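Uncharacterized ATP-binding protein MJECL15 (PDB 3H92) is of unknown function but probably binds ATP, the part crystallised being a C-terminal domain of the helix-turn-helix clan. Local coordinates at residues 40-45 with 52-57. Numbering follows the deposited sequence.
Sequences LKLFKD and SKIKRK
Leu42 and Phe43, near the C-terminal end of helix 33-45, meet Ile54 in a small apolar contact with the turn that leads into helix 56-64. It ties helix 33-45 to the turn just ahead of the next helix in the chain, in a compact domain with a three-stranded antiparallel sheet, assigned to the helix-turn-helix clan. The chain between them passes through the short edge strand 49-50, and the turn brings Ile54 back against the helix.

Ile54 sends its CD1 methyl to the Phe43 ring, 3.7 Å from CE2 and 4.0 Å from CZ. The methyl comes in obliquely, and the two side chains cross at about a right angle. With CG1 beside the backbone N and opposite the carbonyl carbon (chi1 -75°), the ethyl branch of Ile54 is sent toward the helix, while CG2 takes no part in the contact.

Leu42 runs past Ile54 in the opposing direction and touches it lower on the branch, with CD1 4.0 Å from Ile54 CG1. The same methyl lies 3.8 Å from Lys53 O and 4.1 Å from Lys53 CB. Lys53 thus contributes only its backbone and the root of its side chain; the chain bends at chi2 (-77°) and carries the ammonium away from the helix.

Around Phe43 the helix is kinked: Phe43 N bonds to Leu40 O (3.0 Å) and Lys44 N to Lys41 O, each three residues back. Leu40 O also lies in plane at the edge of the Phe43 ring. Trp85 NE1 binds the Phe43 carbonyl oxygen.

With 152 Å² buried, the contact is apolar, without a directional bond between the segments, and forms one part of a cluster shared with Leu49 and Leu77; Ile54 and Phe43 are buried and the lysine charge is kept outside.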
# COMPACT_ATOMS: atom_id res chain seq x y z
N LEU A 40 1.42 4.76 -2.33
CA LEU A 40 0.40 3.88 -2.86
C LEU A 40 -0.12 4.33 -4.20
O LEU A 40 -0.54 3.53 -5.04
CB LEU A 40 -0.77 3.76 -1.85
CG LEU A 40 -0.38 2.95 -0.58
CD1 LEU A 40 -1.49 2.89 0.42
CD2 LEU A 40 -0.01 1.55 -0.96
N LYS A 41 -0.08 5.62 -4.42
CA LYS A 41 -0.60 6.16 -5.66
C LYS A 41 0.21 5.70 -6.85
O LYS A 41 -0.31 5.62 -7.98
CB LYS A 41 -0.61 7.69 -5.64
CG LYS A 41 -1.75 8.27 -4.86
CD LYS A 41 -1.58 9.77 -4.68
CE LYS A 41 -1.85 10.54 -5.96
NZ LYS A 41 -1.64 12.01 -5.69
N LEU A 42 1.48 5.43 -6.59
CA LEU A 42 2.35 4.94 -7.68
C LEU A 42 1.77 3.72 -8.36
O LEU A 42 2.07 3.41 -9.51
CB LEU A 42 3.73 4.57 -7.14
CG LEU A 42 4.58 5.72 -6.67
CD1 LEU A 42 5.97 5.18 -6.27
CD2 LEU A 42 4.68 6.86 -7.76
N PHE A 43 0.99 2.99 -7.59
CA PHE A 43 0.50 1.70 -8.02
C PHE A 43 -0.74 1.84 -8.85
O PHE A 43 -1.19 0.86 -9.42
CB PHE A 43 0.24 0.79 -6.82
CG PHE A 43 1.48 0.29 -6.20
CD1 PHE A 43 2.15 -0.77 -6.75
CD2 PHE A 43 2.01 0.89 -5.10
CE1 PHE A 43 3.31 -1.22 -6.20
CE2 PHE A 43 3.19 0.45 -4.58
CZ PHE A 43 3.83 -0.62 -5.14
N LYS A 44 -1.29 3.03 -8.97
CA LYS A 44 -2.46 3.20 -9.85
C LYS A 44 -2.00 3.19 -11.28
O LYS A 44 -2.79 2.92 -12.19
CB LYS A 44 -3.16 4.53 -9.59
CG LYS A 44 -3.77 4.72 -8.23
CD LYS A 44 -4.27 6.16 -8.07
CE LYS A 44 -5.30 6.55 -9.15
NZ LYS A 44 -6.25 7.62 -8.70
N ASP A 45 -0.75 3.55 -11.51
CA ASP A 45 -0.25 3.65 -12.84
C ASP A 45 0.51 2.43 -13.20
O ASP A 45 0.61 2.11 -14.35
CB ASP A 45 0.69 4.83 -12.98
CG ASP A 45 -0.01 6.17 -12.92
OD1 ASP A 45 -1.08 6.34 -13.57
OD2 ASP A 45 0.55 7.06 -12.23
N SER A 52 12.96 0.36 -4.98
CA SER A 52 13.59 1.65 -4.72
C SER A 52 12.70 2.81 -5.14
O SER A 52 13.03 3.95 -4.93
CB SER A 52 14.94 1.71 -5.45
OG SER A 52 14.77 1.40 -6.83
N LYS A 53 11.54 2.54 -5.73
CA LYS A 53 10.60 3.61 -6.00
C LYS A 53 9.99 4.17 -4.73
O LYS A 53 9.42 5.26 -4.77
CB LYS A 53 9.48 3.19 -6.95
CG LYS A 53 9.89 3.04 -8.44
CD LYS A 53 10.03 4.35 -9.16
CE LYS A 53 10.46 4.15 -10.61
NZ LYS A 53 10.92 5.41 -11.15
N ILE A 54 10.11 3.46 -3.60
CA ILE A 54 9.47 3.84 -2.35
C ILE A 54 10.45 3.81 -1.21
O ILE A 54 11.30 2.91 -1.12
CB ILE A 54 8.27 2.89 -2.05
CG1 ILE A 54 7.09 3.24 -2.97
CG2 ILE A 54 7.81 2.97 -0.59
CD1 ILE A 54 6.26 2.03 -3.34
N LYS A 55 10.30 4.78 -0.32
CA LYS A 55 11.12 4.83 0.85
C LYS A 55 11.02 3.55 1.69
O LYS A 55 9.95 2.92 1.84
CB LYS A 55 10.79 6.08 1.67
CG LYS A 55 11.46 7.39 1.13
CD LYS A 55 11.94 8.38 2.26
CE LYS A 55 13.41 8.98 1.99
NZ LYS A 55 14.02 9.83 3.12
N ARG A 56 12.18 3.13 2.18
CA ARG A 56 12.31 1.88 2.92
C ARG A 56 11.34 1.79 4.07
O ARG A 56 10.60 0.82 4.20
CB ARG A 56 13.75 1.76 3.43
CG ARG A 56 14.01 0.68 4.45
CD ARG A 56 15.11 1.15 5.49
NE ARG A 56 14.86 2.51 6.03
CZ ARG A 56 15.61 3.14 6.94
NH1 ARG A 56 16.70 2.56 7.45
NH2 ARG A 56 15.28 4.37 7.34
N LYS A 57 11.33 2.80 4.93
CA LYS A 57 10.49 2.74 6.09
C LYS A 57 9.05 2.44 5.65
O LYS A 57 8.33 1.67 6.28
CB LYS A 57 10.54 4.06 6.84
CG LYS A 57 11.53 4.15 8.01
CD LYS A 57 11.26 5.44 8.92
CE LYS A 57 12.60 6.01 9.56
NZ LYS A 57 12.51 7.36 10.26